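PDB 4PF1: peptidase S15/CocE/NonD from Thaumarchaeota archaeon SCGC AB-539-E09, which acts as an aminopeptidase, a serine hydrolase of the S15 family with an alpha/beta-hydrolase fold that probably releases residues from the amino-terminal end of peptides. Local coordinates for residues A[489-494]-A[617-622]; A[406-411]-A[610-615]. All blocks are in the same frame, centred on the assembly; numbering follows the deposited sequence.

Contact 1 of 2, residues A[489-494]-A[617-622]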
loop_
_atom_site.group_PDB
_atom_site.type_symbol
_atom_site.label_atom_id
_atom_site.label_comp_id
_atom_site.label_asym_id
_atom_site.label_seq_id
_atom_site.Cartn_x
_atom_site.Cartn_y
_atom_site.Cartn_z
ATOM N N VAL A 489 -38.773 -8.534 -2.640
ATOM C CA VAL A 489 -39.746 -7.460 -2.431
ATOM C C VAL A 489 -40.005 -7.314 -0.932
ATOM O O VAL A 489 -40.352 -8.289 -0.262
ATOM C CB VAL A 489 -41.062 -7.668 -3.239
ATOM C CG1 VAL A 489 -42.100 -6.598 -2.893
ATOM C CG2 VAL A 489 -40.790 -7.678 -4.745
ATOM N N ALA A 490 -39.789 -6.104 -0.403
ATOM C CA ALA A 490 -40.022 -5.831 1.003
ATOM C C ALA A 490 -41.478 -5.459 1.228
ATOM O O ALA A 490 -41.967 -4.474 0.657
ATOM C CB ALA A 490 -39.107 -4.713 1.486
ATOM N N ARG A 491 -42.192 -6.287 2.004
ATOM C CA ARG A 491 -43.570 -6.010 2.384
ATOM C C ARG A 491 -43.499 -5.426 3.775
ATOM O O ARG A 491 -43.411 -6.165 4.755
ATOM C CB ARG A 491 -44.438 -7.277 2.311
ATOM C CG ARG A 491 -45.933 -6.989 2.412
ATOM C CD ARG A 491 -46.765 -8.246 2.272
ATOM N NE ARG A 491 -46.705 -9.085 3.471
ATOM C CZ ARG A 491 -46.116 -10.277 3.522
ATOM N NH1 ARG A 491 -45.547 -10.792 2.437
ATOM N NH2 ARG A 491 -46.097 -10.966 4.655
ATOM N N LEU A 492 -43.369 -4.100 3.847
ATOM C CA LEU A 492 -43.148 -3.400 5.100
ATOM C C LEU A 492 -44.422 -2.783 5.656
ATOM O O LEU A 492 -45.070 -1.980 4.987
ATOM C CB LEU A 492 -42.070 -2.314 4.898
ATOM C CG LEU A 492 -41.734 -1.448 6.118
ATOM C CD1 LEU A 492 -40.791 -2.181 7.072
ATOM C CD2 LEU A 492 -41.135 -0.123 5.690
ATOM N N PHE A 493 -44.762 -3.155 6.897
ATOM C CA PHE A 493 -45.873 -2.576 7.641
ATOM C C PHE A 493 -45.263 -1.679 8.697
ATOM O O PHE A 493 -44.633 -2.172 9.638
ATOM C CB PHE A 493 -46.765 -3.669 8.257
ATOM C CG PHE A 493 -47.569 -4.465 7.257
ATOM C CD1 PHE A 493 -48.834 -4.045 6.864
ATOM C CD2 PHE A 493 -47.072 -5.647 6.722
ATOM C CE1 PHE A 493 -49.589 -4.796 5.958
ATOM C CE2 PHE A 493 -47.811 -6.378 5.790
ATOM C CZ PHE A 493 -49.069 -5.954 5.422
ATOM N N ALA A 494 -45.334 -0.363 8.484
ATOM C CA ALA A 494 -44.680 0.576 9.382
ATOM C C ALA A 494 -45.542 1.789 9.724
ATOM O O ALA A 494 -46.357 2.234 8.913
ATOM C CB ALA A 494 -43.365 1.036 8.776
ATOM N N PRO A 617 -47.835 -8.495 8.829
ATOM C CA PRO A 617 -46.595 -9.287 8.809
ATOM C C PRO A 617 -45.510 -8.710 7.890
ATOM O O PRO A 617 -45.485 -8.997 6.685
ATOM C CB PRO A 617 -47.067 -10.672 8.348
ATOM C CG PRO A 617 -48.301 -10.412 7.543
ATOM C CD PRO A 617 -48.841 -9.045 7.893
ATOM N N THR A 618 -44.587 -7.912 8.472
ATOM C CA THR A 618 -43.448 -7.370 7.731
ATOM C C THR A 618 -42.525 -8.526 7.367
ATOM O O THR A 618 -42.178 -9.333 8.237
ATOM C CB THR A 618 -42.727 -6.280 8.537
ATOM O OG1 THR A 618 -43.600 -5.160 8.688
ATOM C CG2 THR A 618 -41.412 -5.837 7.887
ATOM N N ALA A 619 -42.176 -8.640 6.072
ATOM C CA ALA A 619 -41.327 -9.718 5.569
ATOM C C ALA A 619 -40.668 -9.351 4.262
ATOM O O ALA A 619 -41.141 -8.462 3.551
ATOM C CB ALA A 619 -42.159 -10.981 5.369
ATOM N N ILE A 620 -39.599 -10.079 3.917
ATOM C CA ILE A 620 -38.944 -9.972 2.620
ATOM C C ILE A 620 -39.462 -11.123 1.775
ATOM O O ILE A 620 -39.377 -12.282 2.194
ATOM C CB ILE A 620 -37.389 -9.978 2.724
ATOM C CG1 ILE A 620 -36.853 -8.879 3.685
ATOM C CG2 ILE A 620 -36.730 -9.905 1.330
ATOM C CD1 ILE A 620 -37.230 -7.430 3.355
ATOM N N GLU A 621 -40.055 -10.806 0.625
ATOM C CA GLU A 621 -40.566 -11.817 -0.296
ATOM C C GLU A 621 -39.434 -12.201 -1.231
ATOM O O GLU A 621 -39.057 -11.409 -2.096
ATOM C CB GLU A 621 -41.791 -11.293 -1.063
ATOM C CG GLU A 621 -42.950 -10.873 -0.169
ATOM C CD GLU A 621 -44.115 -10.194 -0.870
ATOM O OE1 GLU A 621 -44.049 -10.003 -2.106
ATOM O OE2 GLU A 621 -45.103 -9.861 -0.177
ATOM N N ILE A 622 -38.814 -13.367 -0.982
ATOM C CA ILE A 622 -37.666 -13.844 -1.760
ATOM C C ILE A 622 -37.988 -15.146 -2.493
ATOM O O ILE A 622 -38.804 -15.947 -2.030
ATOM C CB ILE A 622 -36.389 -14.001 -0.891
ATOM C CG1 ILE A 622 -36.715 -14.368 0.569
ATOM C CG2 ILE A 622 -35.517 -12.760 -0.968
ATOM C CD1 ILE A 622 -36.545 -15.793 0.885
#

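Contact 2 of 2, residues A[406-411]-A[610-615]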
loop_
_atom_site.group_PDB
_atom_site.type_symbol
_atom_site.label_atom_id
_atom_site.label_comp_id
_atom_site.label_asym_id
_atom_site.label_seq_id
_atom_site.Cartn_x
_atom_site.Cartn_y
_atom_site.Cartn_z
ATOM N N LEU A 406 -39.678 -14.112 4.283
ATOM C CA LEU A 406 -38.670 -14.029 5.334
ATOM C C LEU A 406 -39.130 -12.975 6.351
ATOM O O LEU A 406 -38.891 -11.781 6.161
ATOM C CB LEU A 406 -37.306 -13.668 4.707
ATOM C CG LEU A 406 -36.041 -14.029 5.491
ATOM C CD1 LEU A 406 -36.076 -15.483 6.008
ATOM C CD2 LEU A 406 -34.810 -13.821 4.631
ATOM N N TYR A 407 -39.851 -13.424 7.397
ATOM C CA TYR A 407 -40.476 -12.558 8.409
ATOM C C TYR A 407 -39.503 -11.977 9.427
ATOM O O TYR A 407 -38.642 -12.693 9.937
ATOM C CB TYR A 407 -41.570 -13.331 9.171
ATOM C CG TYR A 407 -42.713 -13.796 8.300
ATOM C CD1 TYR A 407 -43.753 -12.936 7.964
ATOM C CD2 TYR A 407 -42.776 -15.107 7.840
ATOM C CE1 TYR A 407 -44.813 -13.359 7.167
ATOM C CE2 TYR A 407 -43.830 -15.542 7.039
ATOM C CZ TYR A 407 -44.851 -14.665 6.710
ATOM O OH TYR A 407 -45.900 -15.085 5.926
ATOM N N VAL A 408 -39.701 -10.687 9.789
ATOM C CA VAL A 408 -38.950 -10.042 10.878
ATOM C C VAL A 408 -39.600 -10.518 12.194
ATOM O O VAL A 408 -40.823 -10.643 12.253
ATOM C CB VAL A 408 -38.859 -8.485 10.767
ATOM C CG1 VAL A 408 -38.175 -8.057 9.467
ATOM C CG2 VAL A 408 -40.226 -7.813 10.915
ATOM N N GLN A 409 -38.790 -10.886 13.195
ATOM C CA GLN A 409 -39.310 -11.456 14.446
ATOM C C GLN A 409 -38.749 -10.750 15.691
ATOM O O GLN A 409 -37.870 -9.892 15.577
ATOM C CB GLN A 409 -38.984 -12.967 14.513
ATOM C CG GLN A 409 -39.575 -13.799 13.364
ATOM C CD GLN A 409 -38.937 -15.166 13.208
ATOM O OE1 GLN A 409 -37.848 -15.452 13.724
ATOM N NE2 GLN A 409 -39.590 -16.033 12.452
ATOM N N GLU A 410 -39.246 -11.147 16.886
ATOM C CA GLU A 410 -38.801 -10.628 18.182
ATOM C C GLU A 410 -37.341 -11.032 18.469
ATOM O O GLU A 410 -36.833 -11.974 17.854
ATOM C CB GLU A 410 -39.732 -11.116 19.318
ATOM C CG GLU A 410 -39.661 -12.617 19.599
ATOM C CD GLU A 410 -40.356 -13.106 20.859
ATOM O OE1 GLU A 410 -40.596 -12.289 21.778
ATOM O OE2 GLU A 410 -40.626 -14.327 20.941
ATOM N N ASP A 411 -36.677 -10.313 19.408
ATOM C CA ASP A 411 -35.287 -10.531 19.840
ATOM C C ASP A 411 -34.291 -10.477 18.647
ATOM O O ASP A 411 -33.309 -11.228 18.625
ATOM C CB ASP A 411 -35.139 -11.865 20.621
ATOM C CG ASP A 411 -36.079 -12.013 21.805
ATOM O OD1 ASP A 411 -36.028 -11.156 22.719
ATOM O OD2 ASP A 411 -36.837 -13.010 21.840
ATOM N N VAL A 610 -41.672 -0.716 13.113
ATOM C CA VAL A 610 -41.817 -1.764 12.107
ATOM C C VAL A 610 -42.620 -2.900 12.761
ATOM O O VAL A 610 -42.123 -3.578 13.667
ATOM C CB VAL A 610 -40.460 -2.224 11.514
ATOM C CG1 VAL A 610 -40.616 -3.507 10.703
ATOM C CG2 VAL A 610 -39.843 -1.120 10.655
ATOM N N TRP A 611 -43.889 -3.045 12.345
ATOM C CA TRP A 611 -44.829 -4.002 12.925
ATOM C C TRP A 611 -44.638 -5.421 12.385
ATOM O O TRP A 611 -44.299 -5.605 11.219
ATOM C CB TRP A 611 -46.269 -3.521 12.711
ATOM C CG TRP A 611 -46.637 -2.357 13.589
ATOM C CD1 TRP A 611 -46.162 -1.079 13.508
ATOM C CD2 TRP A 611 -47.549 -2.375 14.698
ATOM N NE1 TRP A 611 -46.714 -0.303 14.500
ATOM C CE2 TRP A 611 -47.566 -1.074 15.249
ATOM C CE3 TRP A 611 -48.361 -3.367 15.275
ATOM C CZ2 TRP A 611 -48.391 -0.730 16.326
ATOM C CZ3 TRP A 611 -49.163 -3.028 16.355
ATOM C CH2 TRP A 611 -49.165 -1.727 16.877
ATOM N N ARG A 612 -44.857 -6.421 13.252
ATOM C CA ARG A 612 -44.679 -7.842 12.933
ATOM C C ARG A 612 -45.742 -8.682 13.654
ATOM O O ARG A 612 -45.463 -9.320 14.674
ATOM C CB ARG A 612 -43.252 -8.309 13.301
ATOM C CG ARG A 612 -42.677 -7.628 14.545
ATOM C CD ARG A 612 -41.380 -8.256 14.978
ATOM N NE ARG A 612 -40.797 -7.548 16.118
ATOM C CZ ARG A 612 -41.036 -7.849 17.390
ATOM N NH1 ARG A 612 -41.850 -8.852 17.701
ATOM N NH2 ARG A 612 -40.458 -7.155 18.361
ATOM N N THR A 613 -46.983 -8.623 13.145
ATOM C CA THR A 613 -48.139 -9.332 13.709
ATOM C C THR A 613 -48.850 -10.117 12.605
ATOM O O THR A 613 -48.513 -9.950 11.438
ATOM C CB THR A 613 -49.113 -8.332 14.384
ATOM O OG1 THR A 613 -49.655 -7.461 13.392
ATOM C CG2 THR A 613 -48.459 -7.513 15.487
ATOM N N ALA A 614 -49.852 -10.947 12.964
ATOM C CA ALA A 614 -50.649 -11.706 11.988
ATOM C C ALA A 614 -51.318 -10.756 10.976
ATOM O O ALA A 614 -51.307 -11.031 9.773
ATOM C CB ALA A 614 -51.705 -12.536 12.707
ATOM N N GLU A 615 -51.846 -9.612 11.475
ATOM C CA GLU A 615 -52.503 -8.566 10.687
ATOM C C GLU A 615 -51.486 -7.779 9.844
ATOM O O GLU A 615 -51.761 -7.483 8.679
ATOM C CB GLU A 615 -53.269 -7.612 11.624
ATOM C CG GLU A 615 -54.103 -6.556 10.911
ATOM C CD GLU A 615 -54.905 -5.634 11.814
ATOM O OE1 GLU A 615 -54.464 -5.381 12.959
ATOM O OE2 GLU A 615 -55.960 -5.137 11.359
#

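Contact 1 of 2, residues A[489-494]-A[617-622]
T618 OG1 is gripped from two sides: it accepts the backbone N-H of F493, with N to OG1 2.9 Å and 161° at the hydrogen, and bonds to the carbonyl oxygen of W611. OG1 stands anti to the carbonyl carbon of T618 (chi1 -66°), which turns it to the F493 N-H. The bond from F493 follows on where the regular pairing of 489-491 with 619-621 stops, at the break in strand 606-625, in the C-terminal beta-sandwich of the S15 family, a jelly-roll-like domain. Within the antiparallel pair, E621 N binds V489 O at 2.7 Å and R491 N binds A619 O at 2.9 Å, each with its reciprocal bond; R491 O, which already accepts A619 N, also takes a C-H contact from T618 CA. One face looks into the sandwich, toward strand 502-510. There A490 CB meets I620 CD1 at 3.8 Å, and L492 CD1 lies beside T618 CG2, both side chains pointing the same way. The other face carries charge. R491, with CG anti to its backbone N and its chain bent at chi3, crosses E621 at about a right angle. NH1 makes a salt bridge of 2.8 Å to E621 OE2, using that oxygen's anti lone pair, although the guanidinium and carboxylate planes are turned 38° apart. D405 is a second acidic partner of NH1, and Y403 OH holds E621 OE1, so the pair is tied into strand 401-408. NH2 adds a weak bond to P617 O at 2.9 Å. Beside it P617 also leans on F493, its CD 3.5 Å from ring atom CE2.

Contact 2 of 2, residues A[406-411]-A[610-615]
Where strand 401-408 and the long, broken strand 606-625 part company at one end of the C-terminal beta-sandwich, the side chain of R612 reaches from one to the other. V408 marks the inner end of the contact. Its CG2 lies 3.9 Å from R612 CB and 4.3 Å from V610 CG1, while W473 of the facing sheet touches both valines, so this end belongs to the hydrophobic core. R612 CB also sits 3.5 Å from V408 O. From there the arginine runs extended from CG to NE, crossing V408 at about a right angle, and its CD passes 3.7 Å from Q409 C. The first torsion, chi1 34°, lies away from a staggered value and puts CG between the backbone N and the carbonyl carbon. The guanidinium then lays one face over the backbone of 409-410: E410 CA is 3.5 Å above its plane, offset toward the rim, and E410 CB is 3.5 Å from NH1. The E410 carboxylate turns elsewhere, with OE1 5.5 Å from NH1, and the salt bridge of R612 goes from NE to D426 instead. An alanine here would probably leave D426 without its charged mate and strip the 409-410 backbone of the flat group covering it, though the touch of CB on V408 would remain. Between these two segments the arginine thus works through its aliphatic stem and the flat of its guanidinium, while its charge is met by D426; any pull between it and E410 is likely to be modest.

Contact 1 and contact 2 have their centres about 9 Å apart in the C-terminal non-catalytic domain, and both use strand 606-625. Along the chain their segments alternate: 406-411, 489-494, 610-615, 617-622. The later part of strand 606-625 lies between 401-408 and 489-496 in a branched or curled antiparallel sheet, while its earlier part pairs with 425-430, so contact 1 joins it to one neighbour while contact 2 sits where it separates from the other. The two sites touch directly: I620 O probably accepts a bond from L406 N, and A619 CB packs against Y407 CD1 at 3.6 Å. The last long strand of the chain thereby ties together parts of the domain that are far apart in sequence.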